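Local coordinates for enoyl-CoA hydratase/isomerase family protein (Mycobacterium tuberculosis, PDB 4FN7) that probably hydrates the double bond of unsaturated acyl-CoA thioesters in lipid metabolism, at residues R151-Q156 / K162-E167; E143-R148 / Q155-L160; H122-Q127 / A179-V184. All blocks are in the same frame, centred on the assembly; numbering follows the deposited sequence.

Contact 1 of 3, residues R151-Q156 / K162-E167; sequences RSAYQQ and KTFFGE
Gln-156, near the end of helix 151-159, meets Lys-162, just before the short, weakly bonded strand 163-164 of the crotonase fold. Backbone and side chains of the two residues both take part. Lys-162 N donates to Gln-156 O over 3.1 Å, with an N-H...O angle of 159°. The donor sits above the carbonyl plane, 36° out of it. This bond ties the last turns of the helix to the residue just ahead of the strand.

The lysine chain leaves with CG anti to the backbone N (chi1 179°) and stays extended to its ammonium end. It therefore runs obliquely across the glutamine side chain. Its CD lies 3.9 Å from Gln-156 CB. The direct bond from Lys-162 NZ to Gln-156 OE1 is weak. Two waters reinforce it, each donating to OE1 and accepting from NZ. The shorter path has Gln-156 OE1 2.7 Å from its water and Lys-162 NZ 2.8 Å from the same water. The amide oxygen thus receives two water protons besides the weak lysine bond. The other end of the amide is used between subunits: Gln-156 NE2 bonds to His-117 ND1 of the second subunit. The side chain is held at both its oxygen and its nitrogen, which fixes the sense of the amide.

Phe-164 closes the apolar side of the contact. Its ring has Lys-162 CG over one face, toward the rim. It also meets the ring of Phe-174, and Ala-169 and Ala-172 of helix 166-172. Toward the helix 151-159, Phe-164 CE1 packs on Ala-153 CB at 4.1 Å, and Phe-164 CZ lies 3.9 Å from Ala-153 O.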
ATOM      1  N   ARG A 151      -0.466   3.693  -0.209  1.00  8.76           N
ATOM      2  CA  ARG A 151       0.509   4.640  -0.718  1.00  8.13           C
ATOM      3  C   ARG A 151      -0.100   6.003  -1.026  1.00  7.77           C
ATOM      4  O   ARG A 151       0.445   7.033  -0.627  1.00  8.85           O
ATOM      5  CB  ARG A 151       1.216   4.058  -1.930  1.00 10.64           C
ATOM      6  CG  ARG A 151       2.271   3.056  -1.528  1.00 15.73           C
ATOM      7  CD  ARG A 151       2.557   2.128  -2.647  1.00 20.05           C
ATOM      8  NE  ARG A 151       3.661   1.236  -2.347  1.00 21.29           N
ATOM      9  CZ  ARG A 151       4.094   0.321  -3.197  1.00 18.79           C
ATOM     10  NH1 ARG A 151       3.500   0.204  -4.385  1.00 17.25           N
ATOM     11  NH2 ARG A 151       5.109  -0.464  -2.864  1.00 17.90           N
ATOM     12  N   SER A 152      -1.246   6.020  -1.698  1.00  8.66           N
ATOM     13  CA  SER A 152      -1.851   7.299  -2.051  1.00  8.75           C
ATOM     14  C   SER A 152      -2.483   8.004  -0.849  1.00  9.27           C
ATOM     15  O   SER A 152      -2.446   9.234  -0.755  1.00  9.40           O
ATOM     16  CB  SER A 152      -2.848   7.141  -3.197  1.00 10.17           C
ATOM     17  OG  SER A 152      -2.173   7.160  -4.441  1.00 11.05           O
ATOM     18  N   ALA A 153      -3.060   7.243   0.077  1.00  9.23           N
ATOM     19  CA  ALA A 153      -3.639   7.862   1.267  1.00  8.77           C
ATOM     20  C   ALA A 153      -2.541   8.477   2.125  1.00  9.19           C
ATOM     21  O   ALA A 153      -2.732   9.537   2.715  1.00  9.81           O
ATOM     22  CB  ALA A 153      -4.450   6.853   2.073  1.00 10.59           C
ATOM     23  N   TYR A 154      -1.393   7.812   2.182  1.00  8.51           N
ATOM     24  CA  TYR A 154      -0.264   8.303   2.960  1.00  8.90           C
ATOM     25  C   TYR A 154       0.171   9.674   2.437  1.00  8.75           C
ATOM     26  O   TYR A 154       0.422  10.601   3.210  1.00  9.42           O
ATOM     27  CB  TYR A 154       0.900   7.309   2.877  1.00  8.80           C
ATOM     28  CG  TYR A 154       2.166   7.767   3.561  1.00  8.12           C
ATOM     29  CD1 TYR A 154       2.219   7.910   4.941  1.00  8.57           C
ATOM     30  CD2 TYR A 154       3.320   8.029   2.831  1.00 10.79           C
ATOM     31  CE1 TYR A 154       3.372   8.317   5.565  1.00  9.10           C
ATOM     32  CE2 TYR A 154       4.483   8.438   3.451  1.00 11.40           C
ATOM     33  CZ  TYR A 154       4.505   8.584   4.821  1.00 10.21           C
ATOM     34  OH  TYR A 154       5.652   8.985   5.467  1.00 11.54           O
ATOM     35  N   GLN A 155       0.245   9.806   1.117  1.00  8.05           N
ATOM     36  CA  GLN A 155       0.608  11.094   0.530  1.00  8.69           C
ATOM     37  C   GLN A 155      -0.364  12.196   0.942  1.00  8.70           C
ATOM     38  O   GLN A 155       0.052  13.288   1.336  1.00  9.56           O
ATOM     39  CB  GLN A 155       0.697  10.996  -0.996  1.00  8.73           C
ATOM     40  CG  GLN A 155       1.889  10.197  -1.466  1.00  9.44           C
ATOM     41  CD  GLN A 155       3.179  10.720  -0.877  1.00 11.27           C
ATOM     42  OE1 GLN A 155       3.421  11.928  -0.882  1.00 14.54           O
ATOM     43  NE2 GLN A 155       4.007   9.822  -0.354  1.00 10.89           N
ATOM     44  N   GLN A 156      -1.659  11.922   0.846  1.00  7.91           N
ATOM     45  CA  GLN A 156      -2.641  12.970   1.116  1.00  8.66           C
ATOM     46  C   GLN A 156      -2.799  13.245   2.605  1.00  8.58           C
ATOM     47  O   GLN A 156      -3.032  14.388   3.009  1.00  9.16           O
ATOM     48  CB  GLN A 156      -3.988  12.624   0.501  1.00  9.83           C
ATOM     49  CG  GLN A 156      -3.895  12.434  -1.005  1.00 10.39           C
ATOM     50  CD  GLN A 156      -5.118  12.942  -1.729  1.00 11.41           C
ATOM     51  OE1 GLN A 156      -6.238  12.557  -1.406  1.00 14.33           O
ATOM     52  NE2 GLN A 156      -4.914  13.825  -2.710  1.00 10.72           N
ATOM     53  N   LYS A 162      -5.231  15.539   4.894  1.00 11.14           N
ATOM     54  CA  LYS A 162      -6.551  15.072   4.483  1.00 10.81           C
ATOM     55  C   LYS A 162      -7.338  14.453   5.640  1.00 10.11           C
ATOM     56  O   LYS A 162      -6.783  13.735   6.472  1.00  9.76           O
ATOM     57  CB  LYS A 162      -6.442  14.075   3.324  1.00 11.13           C
ATOM     58  CG  LYS A 162      -7.805  13.553   2.879  1.00 13.65           C
ATOM     59  CD  LYS A 162      -7.699  12.655   1.668  1.00 17.15           C
ATOM     60  CE  LYS A 162      -9.033  12.016   1.325  1.00 22.21           C
ATOM     61  NZ  LYS A 162      -8.897  11.138   0.134  1.00 28.18           N
ATOM     62  N   THR A 163      -8.631  14.752   5.693  1.00 10.51           N
ATOM     63  CA  THR A 163      -9.516  14.137   6.676  1.00 11.02           C
ATOM     64  C   THR A 163     -10.199  12.925   6.068  1.00 10.73           C
ATOM     65  O   THR A 163     -10.710  12.992   4.954  1.00 12.83           O
ATOM     66  CB  THR A 163     -10.592  15.123   7.160  1.00 12.97           C
ATOM     67  OG1 THR A 163      -9.961  16.239   7.793  1.00 14.97           O
ATOM     68  CG2 THR A 163     -11.513  14.447   8.161  1.00 15.37           C
ATOM     69  N   PHE A 164     -10.188  11.815   6.803  1.00 10.37           N
ATOM     70  CA  PHE A 164     -10.822  10.575   6.371  1.00 10.50           C
ATOM     71  C   PHE A 164     -11.944  10.220   7.341  1.00  9.94           C
ATOM     72  O   PHE A 164     -11.894  10.577   8.514  1.00 11.21           O
ATOM     73  CB  PHE A 164      -9.799   9.429   6.349  1.00 10.01           C
ATOM     74  CG  PHE A 164      -8.611   9.685   5.464  1.00 10.41           C
ATOM     75  CD1 PHE A 164      -8.535   9.123   4.199  1.00 11.31           C
ATOM     76  CD2 PHE A 164      -7.553  10.457   5.914  1.00 10.40           C
ATOM     77  CE1 PHE A 164      -7.432   9.349   3.386  1.00 11.96           C
ATOM     78  CE2 PHE A 164      -6.452  10.686   5.108  1.00 11.83           C
ATOM     79  CZ  PHE A 164      -6.388  10.130   3.850  1.00 12.72           C
ATOM     80  N   PHE A 165     -12.947   9.503   6.853  1.00 11.44           N
ATOM     81  CA  PHE A 165     -13.993   8.986   7.724  1.00 11.49           C
ATOM     82  C   PHE A 165     -14.708   7.847   7.025  1.00 11.95           C
ATOM     83  O   PHE A 165     -14.717   7.775   5.799  1.00 12.78           O
ATOM     84  CB  PHE A 165     -14.982  10.091   8.105  1.00 13.10           C
ATOM     85  CG  PHE A 165     -15.738  10.661   6.941  1.00 14.03           C
ATOM     86  CD1 PHE A 165     -16.983  10.160   6.599  1.00 16.06           C
ATOM     87  CD2 PHE A 165     -15.211  11.705   6.191  1.00 17.35           C
ATOM     88  CE1 PHE A 165     -17.689  10.687   5.528  1.00 20.41           C
ATOM     89  CE2 PHE A 165     -15.912  12.233   5.119  1.00 21.44           C
ATOM     90  CZ  PHE A 165     -17.153  11.721   4.789  1.00 22.54           C
ATOM     91  N   GLY A 166     -15.300   6.948   7.801  1.00 11.53           N
ATOM     92  CA  GLY A 166     -16.144   5.912   7.231  1.00 13.74           C
ATOM     93  C   GLY A 166     -15.460   5.167   6.098  1.00 12.93           C
ATOM     94  O   GLY A 166     -14.343   4.669   6.253  1.00 13.95           O
ATOM     95  N   GLU A 167     -16.125   5.107   4.947  1.00 14.10           N
ATOM     96  CA  GLU A 167     -15.620   4.340   3.816  1.00 14.45           C
ATOM     97  C   GLU A 167     -14.237   4.805   3.362  1.00 13.20           C
ATOM     98  O   GLU A 167     -13.404   3.983   2.999  1.00 13.48           O
ATOM     99  CB  GLU A 167     -16.600   4.380   2.641  1.00 18.73           C
TER
HETATM  100  O   HOH W   1      -6.292   9.785  -0.214  0.97 22.71           O
HETATM  101  O   HOH W   2      -8.834  13.183  -1.850  0.80 23.69           O

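Contact 2 of 3, residues E143-R148 / Q155-L160; sequences EIMKLR and QQATGL
Met-145 reaches Thr-158 through a bend at the end of its chain. Its CG lies anti to the carbonyl carbon (chi1 -80°) and the chain runs straight on to SD. A turn at chi3, -68°, then swings the methyl CE round to the threonine. On the other helix, Thr-158 has OG1 between its backbone N and carbonyl carbon (chi1 57°). That setting sends OG1 back to its own helix and turns CG2 to the methionine.

The two methyl groups make the closest approach, with Met-145 CE 3.7 Å from Thr-158 CG2. The two side chains run alongside each other, pointing opposite ways. Met-145 SD also lies 4.5 Å from Ala-157 CB, a looser apolar contact. No hydrogen bond crosses between the helices here. The contact is small, apolar and buried.

The polar half of Thr-158 is satisfied within helix 151-159, where OG1 bonds to Tyr-154 O. Ala-128 also packs against Met-145, and Ile-137 against Thr-158.

Other faces of the same segments meet neighbouring subunits: Gln-155 OE1 accepts from Arg-211 NE of the second subunit, and Arg-148 O is bonded by Ser-152 OG of the third subunit.

The arrangement is that of two consecutive helices, 139-148 and 151-159, joined by a very short connection and packed through small and flexible side chains, within the crotonase fold, in an assembly of three subunits.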
ATOM      1  N   GLU A 143       6.230   7.413  10.136  1.00  9.77           N
ATOM      2  CA  GLU A 143       6.441   5.969  10.090  1.00  9.67           C
ATOM      3  C   GLU A 143       5.216   5.198  10.589  1.00  9.63           C
ATOM      4  O   GLU A 143       4.868   4.147  10.042  1.00 10.45           O
ATOM      5  CB  GLU A 143       7.696   5.602  10.874  1.00 11.22           C
ATOM      6  CG  GLU A 143       8.968   6.189  10.264  1.00 14.09           C
ATOM      7  CD  GLU A 143       9.332   5.563   8.918  1.00 17.65           C
ATOM      8  OE1 GLU A 143       8.865   4.443   8.625  1.00 19.80           O
ATOM      9  OE2 GLU A 143      10.093   6.189   8.149  1.00 21.71           O
ATOM     10  N   ILE A 144       4.555   5.727  11.616  1.00  9.23           N
ATOM     11  CA  ILE A 144       3.326   5.111  12.116  1.00 10.16           C
ATOM     12  C   ILE A 144       2.269   5.101  11.012  1.00 10.00           C
ATOM     13  O   ILE A 144       1.638   4.080  10.747  1.00 10.93           O
ATOM     14  CB  ILE A 144       2.806   5.837  13.372  1.00 10.05           C
ATOM     15  CG1 ILE A 144       3.787   5.617  14.528  1.00 10.62           C
ATOM     16  CG2 ILE A 144       1.425   5.324  13.751  1.00 11.93           C
ATOM     17  CD1 ILE A 144       3.589   6.566  15.687  1.00 12.34           C
ATOM     18  N   MET A 145       2.084   6.235  10.347  1.00  9.74           N
ATOM     19  CA  MET A 145       1.081   6.305   9.289  1.00  9.32           C
ATOM     20  C   MET A 145       1.456   5.450   8.091  1.00  9.69           C
ATOM     21  O   MET A 145       0.595   4.794   7.490  1.00 10.36           O
ATOM     22  CB  MET A 145       0.832   7.748   8.862  1.00 11.35           C
ATOM     23  CG  MET A 145      -0.089   8.461   9.820  1.00 13.64           C
ATOM     24  SD  MET A 145      -0.495  10.110   9.269  0.64 12.65           S
ATOM     25  CE  MET A 145       1.068  10.802   9.451  1.00  7.91           C
ATOM     26  N   LYS A 146       2.743   5.448   7.759  1.00  9.99           N
ATOM     27  CA  LYS A 146       3.227   4.713   6.599  1.00 10.12           C
ATOM     28  C   LYS A 146       2.967   3.213   6.758  1.00  9.87           C
ATOM     29  O   LYS A 146       2.787   2.500   5.780  1.00 10.97           O
ATOM     30  CB  LYS A 146       4.720   4.962   6.395  1.00 12.71           C
ATOM     31  CG  LYS A 146       5.214   4.577   5.013  1.00 15.51           C
ATOM     32  CD  LYS A 146       6.739   4.522   4.945  1.00 21.11           C
ATOM     33  CE  LYS A 146       7.379   5.842   5.296  1.00 27.65           C
ATOM     34  NZ  LYS A 146       8.863   5.726   5.204  1.00 31.84           N
ATOM     35  N   LEU A 147       2.952   2.746   8.003  1.00  8.50           N
ATOM     36  CA  LEU A 147       2.738   1.339   8.301  1.00  9.29           C
ATOM     37  C   LEU A 147       1.315   0.887   7.974  1.00  8.45           C
ATOM     38  O   LEU A 147       1.080  -0.299   7.745  1.00  9.55           O
ATOM     39  CB  LEU A 147       3.060   1.077   9.774  1.00 10.27           C
ATOM     40  CG  LEU A 147       2.936  -0.361  10.282  1.00 10.67           C
ATOM     41  CD1 LEU A 147       3.921  -1.277   9.564  1.00 10.74           C
ATOM     42  CD2 LEU A 147       3.176  -0.398  11.780  1.00 12.63           C
ATOM     43  N   ARG A 148       0.368   1.822   7.949  1.00  8.60           N
ATOM     44  CA  ARG A 148      -1.046   1.455   7.834  1.00  8.34           C
ATOM     45  C   ARG A 148      -1.754   1.990   6.582  1.00  8.55           C
ATOM     46  O   ARG A 148      -2.693   1.368   6.090  1.00  8.57           O
ATOM     47  CB  ARG A 148      -1.846   1.886   9.078  1.00  8.72           C
ATOM     48  CG  ARG A 148      -1.320   1.381  10.425  1.00  9.09           C
ATOM     49  CD  ARG A 148      -1.133  -0.121  10.454  1.00  9.51           C
ATOM     50  NE  ARG A 148      -2.339  -0.916  10.667  1.00  9.44           N
ATOM     51  CZ  ARG A 148      -2.812  -1.231  11.873  1.00  9.51           C
ATOM     52  NH1 ARG A 148      -3.873  -2.022  11.999  1.00 10.31           N
ATOM     53  NH2 ARG A 148      -2.226  -0.747  12.954  1.00 11.55           N
ATOM     54  N   GLN A 155       0.245   9.806   1.117  1.00  8.05           N
ATOM     55  CA  GLN A 155       0.608  11.094   0.530  1.00  8.69           C
ATOM     56  C   GLN A 155      -0.364  12.196   0.942  1.00  8.70           C
ATOM     57  O   GLN A 155       0.052  13.288   1.336  1.00  9.56           O
ATOM     58  CB  GLN A 155       0.697  10.996  -0.996  1.00  8.73           C
ATOM     59  CG  GLN A 155       1.889  10.197  -1.466  1.00  9.44           C
ATOM     60  CD  GLN A 155       3.179  10.720  -0.877  1.00 11.27           C
ATOM     61  OE1 GLN A 155       3.421  11.928  -0.882  1.00 14.54           O
ATOM     62  NE2 GLN A 155       4.007   9.822  -0.354  1.00 10.89           N
ATOM     63  N   GLN A 156      -1.659  11.922   0.846  1.00  7.91           N
ATOM     64  CA  GLN A 156      -2.641  12.970   1.116  1.00  8.66           C
ATOM     65  C   GLN A 156      -2.799  13.245   2.605  1.00  8.58           C
ATOM     66  O   GLN A 156      -3.032  14.388   3.009  1.00  9.16           O
ATOM     67  CB  GLN A 156      -3.988  12.624   0.501  1.00  9.83           C
ATOM     68  CG  GLN A 156      -3.895  12.434  -1.005  1.00 10.39           C
ATOM     69  CD  GLN A 156      -5.118  12.942  -1.729  1.00 11.41           C
ATOM     70  OE1 GLN A 156      -6.238  12.557  -1.406  1.00 14.33           O
ATOM     71  NE2 GLN A 156      -4.914  13.825  -2.710  1.00 10.72           N
ATOM     72  N   ALA A 157      -2.676  12.198   3.423  1.00  8.55           N
ATOM     73  CA  ALA A 157      -2.848  12.342   4.870  1.00  8.13           C
ATOM     74  C   ALA A 157      -1.775  13.239   5.456  1.00  8.70           C
ATOM     75  O   ALA A 157      -1.998  13.940   6.447  1.00 10.61           O
ATOM     76  CB  ALA A 157      -2.803  10.978   5.544  1.00  8.98           C
ATOM     77  N   THR A 158      -0.600  13.188   4.848  1.00  8.87           N
ATOM     78  CA  THR A 158       0.555  13.897   5.376  1.00  9.04           C
ATOM     79  C   THR A 158       0.641  15.327   4.824  1.00  8.19           C
ATOM     80  O   THR A 158       0.313  16.282   5.526  1.00  9.65           O
ATOM     81  CB  THR A 158       1.853  13.091   5.159  1.00  8.70           C
ATOM     82  OG1 THR A 158       2.032  12.813   3.763  1.00  9.17           O
ATOM     83  CG2 THR A 158       1.780  11.764   5.925  1.00 10.19           C
ATOM     84  N   GLY A 159       1.038  15.470   3.560  1.00  9.48           N
ATOM     85  CA  GLY A 159       1.237  16.786   2.970  1.00 10.36           C
ATOM     86  C   GLY A 159      -0.020  17.628   2.842  1.00  9.78           C
ATOM     87  O   GLY A 159       0.052  18.861   2.835  1.00  9.81           O
ATOM     88  N   LEU A 160      -1.180  16.988   2.731  1.00  9.18           N
ATOM     89  CA  LEU A 160      -2.422  17.738   2.546  1.00  9.67           C
ATOM     90  C   LEU A 160      -3.339  17.712   3.767  1.00  9.37           C
ATOM     91  O   LEU A 160      -4.441  18.249   3.717  1.00 11.25           O
ATOM     92  CB  LEU A 160      -3.189  17.237   1.322  1.00 10.65           C
ATOM     93  CG  LEU A 160      -2.468  17.356  -0.026  1.00 10.55           C
ATOM     94  CD1 LEU A 160      -3.345  16.788  -1.119  1.00 10.61           C
ATOM     95  CD2 LEU A 160      -2.069  18.811  -0.341  1.00 11.14           C
TER

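Contact 3 of 3, residues H122-Q127 / A179-V184; sequences HAYNIQ and ALPEVV
The Tyr-124 ring is met obliquely by Pro-181 and Val-184, and a water lies in its plane at the edge. Tyr-124 OH is 3.5 Å from Pro-181 CB and 3.8 Å from Pro-181 CA. The hydroxyl end thus rests against the proline, and the two side chains cross at a slant. Further back on the ring, Tyr-124 CE2 lies 4.5 Å from Val-184 CG2. The tyrosine has CG anti to its carbonyl carbon (chi1 -58°), which carries the ring across to the second segment.

The in-plane water links the hydroxyl to the backbone. It lies 2.7 Å from Tyr-124 OH and donates to Pro-181 O at 2.8 Å.

In the crotonase fold of this chain, the contact joins the chain segments that follow two neighbouring strands of the large sheet. Residues 122-127 lead from strand 117-120 of the large sheet into strand 126-127 of the small one. Residues 179-184 follow strand 177-178, the last of the large sheet, and run into helix 184-195. Val-183 is at the N-cap position of that helix, and Val-184 is its first residue. Ala-179 makes a backbone hydrogen bond with Ala-120, at the end of the paired strands.

Beyond that pair the backbones part, and a second water fills in. His-122 N stands 4.2 Å from Ala-179 O, too far for a direct bond. The water accepts from His-122 N at 2.9 Å and donates to Ala-179 O at 2.8 Å, so both backbone groups are satisfied through it.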
ATOM      1  N   HIS A 122     -19.173   5.630  11.238  1.00 13.29           N
ATOM      2  CA  HIS A 122     -19.083   6.228   9.913  1.00 15.17           C
ATOM      3  C   HIS A 122     -18.648   7.684   9.936  1.00 15.65           C
ATOM      4  O   HIS A 122     -17.847   8.107   9.107  1.00 17.68           O
ATOM      5  CB  HIS A 122     -20.429   6.126   9.190  1.00 19.76           C
ATOM      6  CG  HIS A 122     -20.509   6.962   7.951  1.00 26.60           C
ATOM      7  ND1 HIS A 122     -21.091   8.211   7.933  1.00 30.44           N
ATOM      8  CD2 HIS A 122     -20.065   6.735   6.693  1.00 29.13           C
ATOM      9  CE1 HIS A 122     -21.011   8.715   6.714  1.00 31.72           C
ATOM     10  NE2 HIS A 122     -20.392   7.839   5.942  1.00 31.37           N
ATOM     11  N   ALA A 123     -19.186   8.452  10.876  1.00 15.54           N
ATOM     12  CA  ALA A 123     -18.996   9.901  10.858  1.00 17.15           C
ATOM     13  C   ALA A 123     -17.698  10.388  11.506  1.00 16.01           C
ATOM     14  O   ALA A 123     -17.359  11.572  11.403  1.00 18.44           O
ATOM     15  CB  ALA A 123     -20.199  10.599  11.489  1.00 20.39           C
ATOM     16  N   TYR A 124     -16.966   9.496  12.166  1.00 13.41           N
ATOM     17  CA  TYR A 124     -15.793   9.924  12.927  1.00 11.92           C
ATOM     18  C   TYR A 124     -14.610  10.260  12.028  1.00 11.25           C
ATOM     19  O   TYR A 124     -14.132   9.434  11.246  1.00 12.47           O
ATOM     20  CB  TYR A 124     -15.385   8.888  13.990  1.00 11.70           C
ATOM     21  CG  TYR A 124     -16.466   8.544  14.996  1.00 11.41           C
ATOM     22  CD1 TYR A 124     -17.597   9.340  15.135  1.00 12.39           C
ATOM     23  CD2 TYR A 124     -16.347   7.423  15.807  1.00 10.97           C
ATOM     24  CE1 TYR A 124     -18.587   9.021  16.050  1.00 12.26           C
ATOM     25  CE2 TYR A 124     -17.329   7.093  16.725  1.00 12.92           C
ATOM     26  CZ  TYR A 124     -18.448   7.894  16.843  1.00 11.76           C
ATOM     27  OH  TYR A 124     -19.431   7.568  17.758  1.00 13.65           O
ATOM     28  N   ASN A 125     -14.136  11.491  12.164  1.00 11.09           N
ATOM     29  CA  ASN A 125     -13.029  11.982  11.364  1.00 11.09           C
ATOM     30  C   ASN A 125     -11.684  11.548  11.910  1.00 10.37           C
ATOM     31  O   ASN A 125     -11.457  11.561  13.118  1.00 11.76           O
ATOM     32  CB  ASN A 125     -13.080  13.503  11.292  1.00 13.12           C
ATOM     33  CG  ASN A 125     -14.229  14.003  10.462  1.00 18.62           C
ATOM     34  OD1 ASN A 125     -14.703  13.327   9.557  1.00 24.02           O
ATOM     35  ND2 ASN A 125     -14.667  15.208  10.750  1.00 25.18           N
ATOM     36  N   ILE A 126     -10.796  11.171  11.002  1.00 10.98           N
ATOM     37  CA  ILE A 126      -9.442  10.781  11.355  1.00 10.41           C
ATOM     38  C   ILE A 126      -8.509  11.597  10.469  1.00 10.36           C
ATOM     39  O   ILE A 126      -8.671  11.632   9.241  1.00 10.27           O
ATOM     40  CB  ILE A 126      -9.228   9.276  11.141  1.00 10.56           C
ATOM     41  CG1 ILE A 126     -10.314   8.492  11.896  1.00 13.16           C
ATOM     42  CG2 ILE A 126      -7.836   8.872  11.604  1.00 11.63           C
ATOM     43  CD1 ILE A 126     -10.475   7.072  11.449  1.00 15.70           C
ATOM     44  N   GLN A 127      -7.564  12.296  11.085  1.00 10.10           N
ATOM     45  CA  GLN A 127      -6.804  13.303  10.357  1.00 10.91           C
ATOM     46  C   GLN A 127      -5.507  13.638  11.067  1.00  9.71           C
ATOM     47  O   GLN A 127      -5.498  13.876  12.275  1.00 11.37           O
ATOM     48  CB  GLN A 127      -7.630  14.586  10.229  1.00 11.03           C
ATOM     49  CG  GLN A 127      -6.955  15.684   9.411  1.00 11.77           C
ATOM     50  CD  GLN A 127      -7.557  17.057   9.651  1.00 12.19           C
ATOM     51  OE1 GLN A 127      -8.268  17.277  10.632  1.00 13.25           O
ATOM     52  NE2 GLN A 127      -7.264  17.995   8.756  1.00 13.38           N
ATOM     53  N   ALA A 179     -18.711   0.475  12.588  1.00 12.19           N
ATOM     54  CA  ALA A 179     -19.839   0.003  13.386  1.00 11.90           C
ATOM     55  C   ALA A 179     -20.709   1.194  13.764  1.00 12.83           C
ATOM     56  O   ALA A 179     -20.265   2.337  13.674  1.00 14.02           O
ATOM     57  CB  ALA A 179     -19.343  -0.716  14.637  1.00 14.95           C
ATOM     58  N   LEU A 180     -21.953   0.942  14.158  1.00 14.15           N
ATOM     59  CA  LEU A 180     -22.815   2.026  14.621  1.00 14.95           C
ATOM     60  C   LEU A 180     -22.221   2.613  15.901  1.00 14.29           C
ATOM     61  O   LEU A 180     -21.598   1.900  16.684  1.00 15.04           O
ATOM     62  CB  LEU A 180     -24.235   1.520  14.876  1.00 16.31           C
ATOM     63  CG  LEU A 180     -25.021   1.110  13.633  1.00 19.72           C
ATOM     64  CD1 LEU A 180     -26.344   0.455  14.033  1.00 21.81           C
ATOM     65  CD2 LEU A 180     -25.260   2.312  12.723  1.00 22.13           C
ATOM     66  N   PRO A 181     -22.407   3.921  16.120  1.00 14.44           N
ATOM     67  CA  PRO A 181     -21.791   4.570  17.284  1.00 14.62           C
ATOM     68  C   PRO A 181     -22.052   3.828  18.591  1.00 15.14           C
ATOM     69  O   PRO A 181     -21.134   3.692  19.401  1.00 14.78           O
ATOM     70  CB  PRO A 181     -22.456   5.948  17.302  1.00 15.57           C
ATOM     71  CG  PRO A 181     -22.759   6.216  15.858  1.00 16.21           C
ATOM     72  CD  PRO A 181     -23.129   4.880  15.266  1.00 15.80           C
ATOM     73  N   GLU A 182     -23.276   3.346  18.780  1.00 16.45           N
ATOM     74  CA  GLU A 182     -23.666   2.726  20.038  1.00 17.63           C
ATOM     75  C   GLU A 182     -23.071   1.335  20.246  1.00 16.17           C
ATOM     76  O   GLU A 182     -23.181   0.767  21.336  1.00 17.74           O
ATOM     77  CB  GLU A 182     -25.194   2.680  20.167  1.00 20.44           C
ATOM     78  CG  GLU A 182     -25.904   1.790  19.143  1.00 25.47           C
ATOM     79  CD  GLU A 182     -26.305   2.518  17.862  1.00 27.86           C
ATOM     80  OE1 GLU A 182     -25.701   3.559  17.524  1.00 23.63           O
ATOM     81  OE2 GLU A 182     -27.241   2.038  17.188  1.00 31.77           O
ATOM     82  N   VAL A 183     -22.442   0.779  19.215  1.00 15.73           N
ATOM     83  CA  VAL A 183     -21.805  -0.527  19.368  1.00 17.34           C
ATOM     84  C   VAL A 183     -20.307  -0.532  19.059  1.00 14.36           C
ATOM     85  O   VAL A 183     -19.697  -1.593  18.997  1.00 15.10           O
ATOM     86  CB  VAL A 183     -22.512  -1.641  18.554  1.00 21.86           C
ATOM     87  CG1 VAL A 183     -23.948  -1.824  19.029  1.00 23.41           C
ATOM     88  CG2 VAL A 183     -22.462  -1.339  17.066  1.00 22.83           C
ATOM     89  N   VAL A 184     -19.704   0.640  18.873  1.00 13.33           N
ATOM     90  CA  VAL A 184     -18.256   0.696  18.638  1.00 12.53           C
ATOM     91  C   VAL A 184     -17.489  -0.013  19.760  1.00 12.19           C
ATOM     92  O   VAL A 184     -16.647  -0.866  19.502  1.00 11.95           O
ATOM     93  CB  VAL A 184     -17.751   2.149  18.449  1.00 12.06           C
ATOM     94  CG1 VAL A 184     -16.215   2.223  18.527  1.00 13.14           C
ATOM     95  CG2 VAL A 184     -18.251   2.712  17.119  1.00 13.41           C
TER
HETATM   96  O   HOH W   3     -21.495   3.992  11.767  1.00 17.67           O
HETATM   97  O   HOH W   4     -18.918   5.481  19.428  1.00 15.46           O

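Contacts 1 and 2 share helix 151-159 and lie about 8 Å apart, centre to centre. They meet where Phe-164 CE2 packs on Ala-157 CB at 3.7 Å, so Ala-157 joins the two. Both also touch the second subunit. Contact 3 is about 16 Å from contact 1, between centres. Those two are joined through the small sheet: Phe-164 O lies 2.8 Å from Ile-126 N, a probable hydrogen bond between strands 163-164 and 126-127. Contacts 2 and 3 do not touch, and their nearest atoms are about 6 Å apart. Along the chain, the loop closed by contact 3 encloses both others. This apo structure holds no bound substrate to measure the contacts against.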